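Local structure of protein Rv1364c/MT1410 (Mycobacterium tuberculosis, 3KE6) at residues Arg64-Val69 against Met122-Leu127; Ala106-His111 against Gly162-Gly167; Gln135-Gly140 against Thr168-Arg173. The protein probably takes part in sigma-factor regulation, joining an RsbU-type PP2C phosphatase domain to an RsbW-type domain related to anti-sigma-factor serine kinases. All blocks are in the same frame, centred on the assembly; numbering follows the deposited sequence.

Interaction 1. Residues Arg64-Val69 against Met122-Leu127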
ATOM      1  N   ARG A  64      -7.562  -4.813   8.603  1.00 52.83           N
ATOM      2  CA  ARG A  64      -7.923  -3.590   7.891  1.00 52.65           C
ATOM      3  C   ARG A  64      -6.729  -2.894   7.241  1.00 52.02           C
ATOM      4  O   ARG A  64      -5.571  -3.160   7.589  1.00 51.72           O
ATOM      5  CB  ARG A  64      -8.638  -2.610   8.849  1.00 52.56           C
ATOM      6  CG  ARG A  64      -7.753  -2.080   9.981  1.00 52.78           C
ATOM      7  CD  ARG A  64      -8.534  -1.720  11.225  1.00 53.92           C
ATOM      8  NE  ARG A  64      -8.047  -0.476  11.835  1.00 60.29           N
ATOM      9  CZ  ARG A  64      -7.113  -0.383  12.787  1.00 62.63           C
ATOM     10  NH1 ARG A  64      -6.763   0.832  13.249  1.00 62.11           N
ATOM     11  NH2 ARG A  64      -6.527  -1.477  13.283  1.00 60.33           N
ATOM     12  N   LEU A  65      -7.056  -2.010   6.293  1.00 51.17           N
ATOM     13  CA  LEU A  65      -6.109  -1.139   5.593  1.00 50.68           C
ATOM     14  C   LEU A  65      -6.435   0.338   5.912  1.00 50.01           C
ATOM     15  O   LEU A  65      -7.564   0.795   5.687  1.00 49.14           O
ATOM     16  CB  LEU A  65      -6.189  -1.364   4.071  1.00 49.72           C
ATOM     17  CG  LEU A  65      -5.172  -0.556   3.240  1.00 51.21           C
ATOM     18  CD1 LEU A  65      -3.726  -0.819   3.688  1.00 47.13           C
ATOM     19  CD2 LEU A  65      -5.308  -0.840   1.775  1.00 50.45           C
ATOM     20  N   VAL A  66      -5.446   1.075   6.406  1.00 49.83           N
ATOM     21  CA  VAL A  66      -5.632   2.495   6.736  1.00 50.31           C
ATOM     22  C   VAL A  66      -4.849   3.406   5.771  1.00 50.43           C
ATOM     23  O   VAL A  66      -3.629   3.260   5.592  1.00 50.98           O
ATOM     24  CB  VAL A  66      -5.256   2.809   8.205  1.00 50.50           C
ATOM     25  CG1 VAL A  66      -5.459   4.278   8.478  1.00 52.24           C
ATOM     26  CG2 VAL A  66      -6.089   1.969   9.196  1.00 47.25           C
ATOM     27  N   LEU A  67      -5.575   4.316   5.128  1.00 50.08           N
ATOM     28  CA  LEU A  67      -5.025   5.217   4.121  1.00 49.99           C
ATOM     29  C   LEU A  67      -4.955   6.636   4.667  1.00 50.17           C
ATOM     30  O   LEU A  67      -5.842   7.071   5.399  1.00 49.18           O
ATOM     31  CB  LEU A  67      -5.904   5.206   2.872  1.00 49.33           C
ATOM     32  CG  LEU A  67      -5.955   3.874   2.136  1.00 49.14           C
ATOM     33  CD1 LEU A  67      -6.809   3.989   0.891  1.00 42.75           C
ATOM     34  CD2 LEU A  67      -4.517   3.352   1.811  1.00 44.37           C
ATOM     35  N   VAL A  68      -3.907   7.364   4.295  1.00 50.74           N
ATOM     36  CA  VAL A  68      -3.712   8.718   4.807  1.00 51.34           C
ATOM     37  C   VAL A  68      -3.205   9.604   3.711  1.00 51.76           C
ATOM     38  O   VAL A  68      -2.259   9.255   3.028  1.00 51.17           O
ATOM     39  CB  VAL A  68      -2.647   8.759   5.963  1.00 52.07           C
ATOM     40  CG1 VAL A  68      -2.324  10.218   6.379  1.00 49.60           C
ATOM     41  CG2 VAL A  68      -3.113   7.924   7.165  1.00 52.00           C
ATOM     42  N   VAL A  69      -3.828  10.762   3.567  1.00 52.80           N
ATOM     43  CA  VAL A  69      -3.259  11.855   2.788  1.00 54.15           C
ATOM     44  C   VAL A  69      -3.360  13.121   3.640  1.00 54.70           C
ATOM     45  O   VAL A  69      -4.362  13.338   4.306  1.00 54.71           O
ATOM     46  CB  VAL A  69      -3.979  12.012   1.420  1.00 54.21           C
ATOM     47  CG1 VAL A  69      -3.857  13.404   0.916  1.00 54.03           C
ATOM     48  CG2 VAL A  69      -3.398  11.035   0.395  1.00 52.57           C
ATOM     49  N   MET A 122      -6.122  16.799   6.695  1.00 54.55           N
ATOM     50  CA  MET A 122      -5.911  15.372   6.507  1.00 54.73           C
ATOM     51  C   MET A 122      -7.165  14.685   6.063  1.00 54.27           C
ATOM     52  O   MET A 122      -8.266  15.073   6.405  1.00 54.20           O
ATOM     53  CB  MET A 122      -5.479  14.706   7.810  1.00 54.59           C
ATOM     54  CG  MET A 122      -4.088  15.058   8.258  1.00 56.04           C
ATOM     55  SD  MET A 122      -3.930  14.760  10.016  1.00 56.37           S
ATOM     56  CE  MET A 122      -3.250  13.105  10.019  1.00 58.42           C
ATOM     57  N   CYS A 123      -6.970  13.619   5.318  1.00 54.56           N
ATOM     58  CA  CYS A 123      -8.034  12.713   5.003  1.00 53.98           C
ATOM     59  C   CYS A 123      -7.564  11.276   5.317  1.00 53.38           C
ATOM     60  O   CYS A 123      -6.609  10.783   4.729  1.00 52.63           O
ATOM     61  CB  CYS A 123      -8.404  12.910   3.546  1.00 54.05           C
ATOM     62  SG  CYS A 123      -9.682  11.863   2.987  1.00 56.23           S
ATOM     63  N   VAL A 124      -8.225  10.646   6.283  1.00 52.95           N
ATOM     64  CA  VAL A 124      -7.882   9.313   6.741  1.00 52.71           C
ATOM     65  C   VAL A 124      -9.046   8.357   6.526  1.00 52.61           C
ATOM     66  O   VAL A 124     -10.183   8.700   6.814  1.00 52.09           O
ATOM     67  CB  VAL A 124      -7.570   9.315   8.238  1.00 52.64           C
ATOM     68  CG1 VAL A 124      -7.137   7.911   8.694  1.00 51.58           C
ATOM     69  CG2 VAL A 124      -6.507  10.362   8.559  1.00 52.05           C
ATOM     70  N   GLY A 125      -8.750   7.151   6.047  1.00 52.84           N
ATOM     71  CA  GLY A 125      -9.765   6.118   5.868  1.00 53.10           C
ATOM     72  C   GLY A 125      -9.310   4.720   6.266  1.00 53.52           C
ATOM     73  O   GLY A 125      -8.122   4.382   6.193  1.00 53.43           O
ATOM     74  N   SER A 126     -10.270   3.901   6.691  1.00 53.91           N
ATOM     75  CA  SER A 126      -9.993   2.545   7.123  1.00 53.72           C
ATOM     76  C   SER A 126     -10.913   1.567   6.409  1.00 54.03           C
ATOM     77  O   SER A 126     -12.127   1.653   6.528  1.00 54.14           O
ATOM     78  CB  SER A 126     -10.169   2.420   8.628  1.00 53.81           C
ATOM     79  OG  SER A 126      -9.478   1.280   9.110  1.00 53.30           O
ATOM     80  N   LEU A 127     -10.315   0.630   5.678  1.00 54.24           N
ATOM     81  CA  LEU A 127     -11.055  -0.386   4.958  1.00 53.81           C
ATOM     82  C   LEU A 127     -11.140  -1.644   5.792  1.00 53.64           C
ATOM     83  O   LEU A 127     -10.115  -2.161   6.205  1.00 53.72           O
ATOM     84  CB  LEU A 127     -10.323  -0.716   3.657  1.00 54.27           C
ATOM     85  CG  LEU A 127     -10.915  -1.820   2.763  1.00 54.92           C
ATOM     86  CD1 LEU A 127     -12.368  -1.483   2.277  1.00 50.13           C
ATOM     87  CD2 LEU A 127      -9.987  -2.082   1.595  1.00 52.95           C
TER

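Interaction 2. Residues Ala106-His111 against Gly162-Gly167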
ATOM      1  N   ALA A 106      -5.709  12.354  18.810  1.00 50.95           N
ATOM      2  CA  ALA A 106      -4.405  12.345  19.476  1.00 50.51           C
ATOM      3  C   ALA A 106      -3.507  13.364  18.788  1.00 50.18           C
ATOM      4  O   ALA A 106      -2.758  14.099  19.447  1.00 49.93           O
ATOM      5  CB  ALA A 106      -3.772  10.956  19.427  1.00 50.19           C
ATOM      6  N   VAL A 107      -3.623  13.416  17.464  1.00 49.50           N
ATOM      7  CA  VAL A 107      -2.784  14.267  16.652  1.00 49.75           C
ATOM      8  C   VAL A 107      -3.181  15.703  16.855  1.00 50.01           C
ATOM      9  O   VAL A 107      -2.333  16.574  16.984  1.00 50.27           O
ATOM     10  CB  VAL A 107      -2.919  13.915  15.162  1.00 49.99           C
ATOM     11  CG1 VAL A 107      -2.136  14.895  14.307  1.00 49.21           C
ATOM     12  CG2 VAL A 107      -2.469  12.457  14.899  1.00 48.87           C
ATOM     13  N   ASP A 108      -4.484  15.946  16.896  1.00 50.05           N
ATOM     14  CA  ASP A 108      -4.995  17.284  17.048  1.00 50.09           C
ATOM     15  C   ASP A 108      -4.549  17.872  18.384  1.00 50.01           C
ATOM     16  O   ASP A 108      -4.205  19.049  18.478  1.00 49.77           O
ATOM     17  CB  ASP A 108      -6.524  17.269  16.940  1.00 50.51           C
ATOM     18  CG  ASP A 108      -7.143  18.677  16.913  1.00 50.01           C
ATOM     19  OD1 ASP A 108      -6.676  19.539  16.140  1.00 49.77           O
ATOM     20  OD2 ASP A 108      -8.115  18.913  17.658  1.00 51.97           O
ATOM     21  N   ARG A 109      -4.557  17.050  19.419  1.00 50.09           N
ATOM     22  CA  ARG A 109      -4.075  17.494  20.715  1.00 50.38           C
ATOM     23  C   ARG A 109      -2.549  17.696  20.686  1.00 50.35           C
ATOM     24  O   ARG A 109      -2.032  18.608  21.338  1.00 50.60           O
ATOM     25  CB  ARG A 109      -4.504  16.519  21.826  1.00 50.53           C
ATOM     26  CG  ARG A 109      -6.005  16.610  22.192  1.00 50.14           C
ATOM     27  CD  ARG A 109      -6.343  15.886  23.521  1.00 51.04           C
ATOM     28  NE  ARG A 109      -5.884  14.502  23.508  1.00 52.70           N
ATOM     29  CZ  ARG A 109      -6.529  13.481  22.941  1.00 56.11           C
ATOM     30  NH1 ARG A 109      -5.981  12.262  22.959  1.00 53.33           N
ATOM     31  NH2 ARG A 109      -7.711  13.660  22.348  1.00 57.45           N
ATOM     32  N   PHE A 110      -1.844  16.861  19.927  1.00 50.14           N
ATOM     33  CA  PHE A 110      -0.390  16.973  19.765  1.00 50.27           C
ATOM     34  C   PHE A 110       0.030  18.260  19.057  1.00 50.45           C
ATOM     35  O   PHE A 110       1.065  18.836  19.382  1.00 51.04           O
ATOM     36  CB  PHE A 110       0.151  15.768  18.985  1.00 50.15           C
ATOM     37  CG  PHE A 110       1.645  15.795  18.755  1.00 49.74           C
ATOM     38  CD1 PHE A 110       2.517  16.020  19.792  1.00 50.58           C
ATOM     39  CD2 PHE A 110       2.174  15.555  17.497  1.00 49.39           C
ATOM     40  CE1 PHE A 110       3.888  16.021  19.575  1.00 51.22           C
ATOM     41  CE2 PHE A 110       3.548  15.562  17.281  1.00 48.03           C
ATOM     42  CZ  PHE A 110       4.400  15.788  18.313  1.00 47.42           C
ATOM     43  N   HIS A 111      -0.772  18.724  18.107  1.00 50.57           N
ATOM     44  CA  HIS A 111      -0.383  19.876  17.282  1.00 50.77           C
ATOM     45  C   HIS A 111       0.131  21.090  18.106  1.00 50.78           C
ATOM     46  O   HIS A 111       1.087  21.744  17.711  1.00 50.89           O
ATOM     47  CB  HIS A 111      -1.511  20.244  16.293  1.00 50.31           C
ATOM     48  CG  HIS A 111      -2.386  21.371  16.737  1.00 51.36           C
ATOM     49  ND1 HIS A 111      -3.604  21.173  17.349  1.00 53.10           N
ATOM     50  CD2 HIS A 111      -2.232  22.716  16.632  1.00 51.55           C
ATOM     51  CE1 HIS A 111      -4.156  22.345  17.616  1.00 52.59           C
ATOM     52  NE2 HIS A 111      -3.343  23.297  17.191  1.00 49.64           N
ATOM     53  N   GLY A 162     -13.022  19.438  10.271  1.00 53.76           N
ATOM     54  CA  GLY A 162     -12.218  20.584   9.835  1.00 53.99           C
ATOM     55  C   GLY A 162     -10.751  20.280  10.115  1.00 54.12           C
ATOM     56  O   GLY A 162     -10.423  19.212  10.623  1.00 53.64           O
ATOM     57  N   PRO A 163      -9.854  21.223   9.796  1.00 54.44           N
ATOM     58  CA  PRO A 163      -8.423  20.947   9.931  1.00 54.70           C
ATOM     59  C   PRO A 163      -7.981  20.886  11.385  1.00 55.16           C
ATOM     60  O   PRO A 163      -8.786  21.129  12.279  1.00 55.19           O
ATOM     61  CB  PRO A 163      -7.770  22.140   9.239  1.00 54.80           C
ATOM     62  CG  PRO A 163      -8.772  23.234   9.345  1.00 54.28           C
ATOM     63  CD  PRO A 163     -10.120  22.587   9.306  1.00 53.97           C
ATOM     64  N   LEU A 164      -6.712  20.552  11.611  1.00 55.39           N
ATOM     65  CA  LEU A 164      -6.133  20.610  12.956  1.00 55.30           C
ATOM     66  C   LEU A 164      -6.302  21.979  13.598  1.00 55.43           C
ATOM     67  O   LEU A 164      -6.083  23.003  12.958  1.00 55.32           O
ATOM     68  CB  LEU A 164      -4.641  20.289  12.921  1.00 55.58           C
ATOM     69  CG  LEU A 164      -4.250  18.824  13.087  1.00 55.99           C
ATOM     70  CD1 LEU A 164      -5.099  17.942  12.207  1.00 56.76           C
ATOM     71  CD2 LEU A 164      -2.771  18.678  12.788  1.00 54.78           C
ATOM     72  N   GLY A 165      -6.660  21.976  14.879  1.00 55.61           N
ATOM     73  CA  GLY A 165      -6.828  23.194  15.638  1.00 55.49           C
ATOM     74  C   GLY A 165      -8.071  23.941  15.201  1.00 55.67           C
ATOM     75  O   GLY A 165      -8.050  25.163  15.077  1.00 55.60           O
ATOM     76  N   SER A 166      -9.151  23.208  14.952  1.00 55.65           N
ATOM     77  CA  SER A 166     -10.413  23.824  14.568  1.00 55.87           C
ATOM     78  C   SER A 166     -11.530  23.567  15.581  1.00 56.26           C
ATOM     79  O   SER A 166     -12.609  24.128  15.445  1.00 56.28           O
ATOM     80  CB  SER A 166     -10.846  23.333  13.191  1.00 55.54           C
ATOM     81  OG  SER A 166     -11.160  21.955  13.225  1.00 54.57           O
ATOM     82  N   GLY A 167     -11.289  22.714  16.577  1.00 56.72           N
ATOM     83  CA  GLY A 167     -12.312  22.381  17.576  1.00 56.84           C
ATOM     84  C   GLY A 167     -13.602  21.793  17.012  1.00 57.22           C
ATOM     85  O   GLY A 167     -14.624  21.720  17.699  1.00 57.47           O
TER

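Interaction 3. Residues Gln135-Gly140 against Thr168-Arg173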
ATOM      1  N   GLN A 135     -14.543   3.407   6.547  1.00 56.23           N
ATOM      2  CA  GLN A 135     -14.796   4.506   7.460  1.00 55.93           C
ATOM      3  C   GLN A 135     -13.762   5.595   7.242  1.00 55.40           C
ATOM      4  O   GLN A 135     -12.575   5.336   7.318  1.00 55.55           O
ATOM      5  CB  GLN A 135     -14.723   3.987   8.896  1.00 55.95           C
ATOM      6  CG  GLN A 135     -14.731   5.052   9.975  1.00 56.51           C
ATOM      7  CD  GLN A 135     -15.085   4.487  11.333  1.00 57.75           C
ATOM      8  OE1 GLN A 135     -15.806   3.483  11.433  1.00 61.90           O
ATOM      9  NE2 GLN A 135     -14.600   5.137  12.394  1.00 63.84           N
ATOM     10  N   TYR A 136     -14.211   6.818   6.996  1.00 55.10           N
ATOM     11  CA  TYR A 136     -13.307   7.889   6.619  1.00 54.64           C
ATOM     12  C   TYR A 136     -13.648   9.226   7.272  1.00 54.28           C
ATOM     13  O   TYR A 136     -14.792   9.473   7.656  1.00 54.39           O
ATOM     14  CB  TYR A 136     -13.306   8.037   5.101  1.00 54.33           C
ATOM     15  CG  TYR A 136     -14.571   8.640   4.553  1.00 54.67           C
ATOM     16  CD1 TYR A 136     -15.698   7.862   4.326  1.00 53.71           C
ATOM     17  CD2 TYR A 136     -14.640   9.992   4.258  1.00 54.45           C
ATOM     18  CE1 TYR A 136     -16.842   8.414   3.814  1.00 53.29           C
ATOM     19  CE2 TYR A 136     -15.779  10.551   3.745  1.00 54.11           C
ATOM     20  CZ  TYR A 136     -16.886   9.770   3.524  1.00 54.60           C
ATOM     21  OH  TYR A 136     -18.044  10.363   3.016  1.00 53.56           O
ATOM     22  N   CYS A 137     -12.621  10.064   7.389  1.00 54.17           N
ATOM     23  CA  CYS A 137     -12.712  11.402   7.943  1.00 53.82           C
ATOM     24  C   CYS A 137     -11.983  12.375   7.016  1.00 53.61           C
ATOM     25  O   CYS A 137     -10.875  12.086   6.546  1.00 53.90           O
ATOM     26  CB  CYS A 137     -12.101  11.460   9.345  1.00 53.57           C
ATOM     27  SG  CYS A 137     -12.353  13.066  10.183  1.00 55.70           S
ATOM     28  N   THR A 138     -12.637  13.501   6.742  1.00 53.12           N
ATOM     29  CA  THR A 138     -12.134  14.571   5.902  1.00 52.84           C
ATOM     30  C   THR A 138     -11.873  15.774   6.806  1.00 52.66           C
ATOM     31  O   THR A 138     -12.730  16.634   6.961  1.00 51.82           O
ATOM     32  CB  THR A 138     -13.181  14.978   4.833  1.00 52.91           C
ATOM     33  OG1 THR A 138     -14.411  15.347   5.474  1.00 51.84           O
ATOM     34  CG2 THR A 138     -13.460  13.837   3.876  1.00 52.30           C
ATOM     35  N   ALA A 139     -10.696  15.807   7.423  1.00 52.78           N
ATOM     36  CA  ALA A 139     -10.333  16.886   8.338  1.00 52.76           C
ATOM     37  C   ALA A 139      -9.931  18.135   7.551  1.00 52.95           C
ATOM     38  O   ALA A 139      -8.757  18.317   7.221  1.00 52.92           O
ATOM     39  CB  ALA A 139      -9.205  16.442   9.260  1.00 52.53           C
ATOM     40  N   GLY A 140     -10.920  18.980   7.251  1.00 53.15           N
ATOM     41  CA  GLY A 140     -10.725  20.183   6.433  1.00 53.14           C
ATOM     42  C   GLY A 140     -10.049  19.862   5.117  1.00 53.16           C
ATOM     43  O   GLY A 140      -9.275  20.655   4.584  1.00 53.00           O
ATOM     44  N   THR A 168     -13.558  21.359  15.758  1.00 57.35           N
ATOM     45  CA  THR A 168     -14.725  20.802  15.098  1.00 57.29           C
ATOM     46  C   THR A 168     -14.953  19.358  15.537  1.00 57.58           C
ATOM     47  O   THR A 168     -16.065  18.837  15.411  1.00 57.82           O
ATOM     48  CB  THR A 168     -14.550  20.828  13.578  1.00 57.12           C
ATOM     49  OG1 THR A 168     -15.794  20.521  12.941  1.00 55.75           O
ATOM     50  CG2 THR A 168     -13.507  19.818  13.167  1.00 58.13           C
ATOM     51  N   GLY A 169     -13.903  18.722  16.061  1.00 57.61           N
ATOM     52  CA  GLY A 169     -13.931  17.301  16.380  1.00 57.37           C
ATOM     53  C   GLY A 169     -13.516  16.565  15.133  1.00 57.51           C
ATOM     54  O   GLY A 169     -12.917  17.162  14.238  1.00 57.82           O
ATOM     55  N   PHE A 170     -13.820  15.270  15.074  1.00 57.38           N
ATOM     56  CA  PHE A 170     -13.458  14.436  13.920  1.00 56.96           C
ATOM     57  C   PHE A 170     -14.520  13.383  13.636  1.00 56.78           C
ATOM     58  O   PHE A 170     -14.255  12.183  13.742  1.00 56.87           O
ATOM     59  CB  PHE A 170     -12.106  13.775  14.144  1.00 56.70           C
ATOM     60  CG  PHE A 170     -10.976  14.742  14.189  1.00 57.12           C
ATOM     61  CD1 PHE A 170     -10.336  15.131  13.020  1.00 58.00           C
ATOM     62  CD2 PHE A 170     -10.552  15.278  15.397  1.00 57.11           C
ATOM     63  CE1 PHE A 170      -9.290  16.039  13.054  1.00 57.83           C
ATOM     64  CE2 PHE A 170      -9.502  16.182  15.441  1.00 57.03           C
ATOM     65  CZ  PHE A 170      -8.871  16.566  14.266  1.00 57.11           C
ATOM     66  N   PRO A 171     -15.732  13.832  13.277  1.00 56.47           N
ATOM     67  CA  PRO A 171     -16.812  12.932  12.866  1.00 56.44           C
ATOM     68  C   PRO A 171     -16.446  12.105  11.639  1.00 56.22           C
ATOM     69  O   PRO A 171     -15.630  12.542  10.825  1.00 56.60           O
ATOM     70  CB  PRO A 171     -17.967  13.890  12.554  1.00 56.65           C
ATOM     71  CG  PRO A 171     -17.343  15.229  12.385  1.00 56.84           C
ATOM     72  CD  PRO A 171     -16.153  15.243  13.264  1.00 56.37           C
ATOM     73  N   VAL A 172     -17.041  10.921  11.515  1.00 55.90           N
ATOM     74  CA  VAL A 172     -16.649   9.950  10.485  1.00 55.96           C
ATOM     75  C   VAL A 172     -17.867   9.351   9.782  1.00 56.03           C
ATOM     76  O   VAL A 172     -18.891   9.133  10.410  1.00 56.63           O
ATOM     77  CB  VAL A 172     -15.801   8.782  11.075  1.00 56.03           C
ATOM     78  CG1 VAL A 172     -14.402   9.259  11.452  1.00 56.97           C
ATOM     79  CG2 VAL A 172     -16.488   8.142  12.270  1.00 54.42           C
ATOM     80  N   ARG A 173     -17.747   9.092   8.482  1.00 55.80           N
ATOM     81  CA  ARG A 173     -18.829   8.493   7.697  1.00 55.66           C
ATOM     82  C   ARG A 173     -18.355   7.174   7.124  1.00 55.25           C
ATOM     83  O   ARG A 173     -17.181   6.845   7.230  1.00 54.96           O
ATOM     84  CB  ARG A 173     -19.235   9.397   6.534  1.00 55.50           C
ATOM     85  CG  ARG A 173     -19.955  10.660   6.904  1.00 55.50           C
ATOM     86  CD  ARG A 173     -20.374  11.432   5.647  1.00 56.54           C
ATOM     87  NE  ARG A 173     -21.718  11.076   5.188  1.00 60.47           N
ATOM     88  CZ  ARG A 173     -22.026  10.078   4.352  1.00 60.05           C
ATOM     89  NH1 ARG A 173     -21.102   9.282   3.834  1.00 59.17           N
ATOM     90  NH2 ARG A 173     -23.298   9.876   4.028  1.00 61.78           N
TER

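Interaction 1. Residues Arg64-Val69 against Met122-Leu127
The guanidinium of Arg64 has Ser126 OG at its edge, near its plane, with NE 3.5 Å from OG. Arg64 CG sits between the backbone N and the carbonyl carbon (chi1 66°), which swings the chain across the neighbouring strand; its CB lies beside Leu127 O. Ser126 OG also touches Val66 CG2, so one hydroxyl oxygen meets both side chains. Next along this face, Val66 CG1 meets Val124 CG1 at 4.0 Å, and Val68 CG2 also reaches that methyl, more loosely. Helix 77-95 covers this side through Leu90 and Ile94. Leu65, Leu67, Val69, Cys123 and Leu127 point to the opposite face, where Leu252 and Met254 of strand 249-256 belong to the second sheet. Gly125 pairs with Leu67 here and adds no side chain.

Strand 64-71 runs on to Asp71, a manganese ligand. Six backbone bonds join the antiparallel strands, from Leu65 N to Leu127 O at 3.1 Å to Cys123 N to Val69 O at 2.8 Å. Every polar backbone atom of the three hydrogen-bonded pairs that faces the partner strand is thus satisfied inside a buried, largely apolar sandwich.

Interaction 2. Residues Ala106-His111 against Gly162-Gly167
Asp108 reaches out from helix 100-110 to the backbone of Gly165. With CG anti to the backbone N (chi1 -173°), the carboxylate extends toward the loop, and Gly165 N gives OD1 a hydrogen bond of 2.7 Å, the N-H aimed at the oxygen with an angle of 166° and arriving nearly along its C-O axis. The same OD1 lies 3.4 Å from Leu164 CA, so one oxygen meets both the N-H of Gly165 and the CA of Leu164.

Leu164 CD2 touches two residues one helical turn apart, lying 4.1 Å from Val107 CG1 and 4.0 Å from His111 CB; the valine branch, anti to its own nitrogen, runs obliquely across the leucine. Leu86 of helix 77-95 and Met122 of strand 121-128 also touch Leu164.

His111 takes an unusual first torsion (chi1 98°) that brings its ring back along the helix, with ND1 turned to Asp108 O. That bond is modelled very short, so its length is doubtful. CE1 then comes 3.4 Å from Gly165 CA, at an oblique approach, where the loop backbone turns with a positive phi of 71°. Beyond it the loop ties itself off, Ser166 OG giving a hydrogen bond to Pro163 O in the carbonyl plane.

The contact joins the C-terminal part of helix 100-110 to the long connection between strands 153-155 and 173-176, on the helical layer of a PP2C-like phosphatase domain.

Interaction 3. Residues Gln135-Gly140 against Thr168-Arg173
Two backbone bonds pair Tyr136 with Arg173 in antiparallel fashion: Tyr136 N donates to Arg173 O at 3.0 Å, and Arg173 N returns the bond to Tyr136 O at 3.1 Å. CA-H...O contacts flank them, Gln135 CA lying close to Arg173 O and Val172 CA close to Tyr136 O.

Among the polar side chains, Tyr136 and Arg173 run side by side and point the same way, with ring and guanidinium planes 51° apart. Tyr136 takes the position between nitrogen and carbonyl carbon (chi1 72°), bringing its ring alongside Arg173 CB, which lies 3.8 Å from CE1. At the far end Arg173 NH1 makes only a weak hydrogen bond of 3.3 Å to Tyr136 OH. The hydroxyl also bonds to Glu157 O, its stronger partner.

The apolar contacts follow the chain toward Phe170. Val172 CG1 packs on Cys137 CB at 3.8 Å, while its CG2 branch touches the amide end of the extended Gln135 side chain through NE2. Phe170 offers its edge: Ala139 CB lies in the ring plane, 3.8 Å from CE1. The Cys137 sulfur lies at that edge too, 5.4 Å from the ring centroid, a Cys sulfur-aromatic contact.

Through this pairing, strand 173-176 begins as an edge strand, within this chain, of the five-stranded antiparallel sheet, next to strand 133-139, whose other side hydrogen-bonds to strand 121-128. Helix 100-110 covers the Cys137 side, Leu104 touching both Cys137 and Phe170 and Val101 touching Val172. In the preceding loop, Val156 touches Tyr136, while Thr159 touches Arg173 and Cys137.

Interactions 1 and 3 lie on one antiparallel sheet and share a border, since strands 121-128 and 133-139 are bonded neighbours. Interaction 1 is the buried interior of that sheet, held by regular backbone bonds and aliphatic packing. Interaction 3 is its edge, only partly buried, where a single pair of residues is matched and tyrosine, arginine and an aromatic ring do more of the work. Interaction 2, also partly buried, bonds no strands: one carboxylate-to-backbone bond and a leucine join a helix to a loop. That loop runs straight on into 168-173, and Phe170 CE2 lies 3.5 Å from Asp108 CB, while Met122 SD touches Leu164 CD1, connecting interaction 2 to both others.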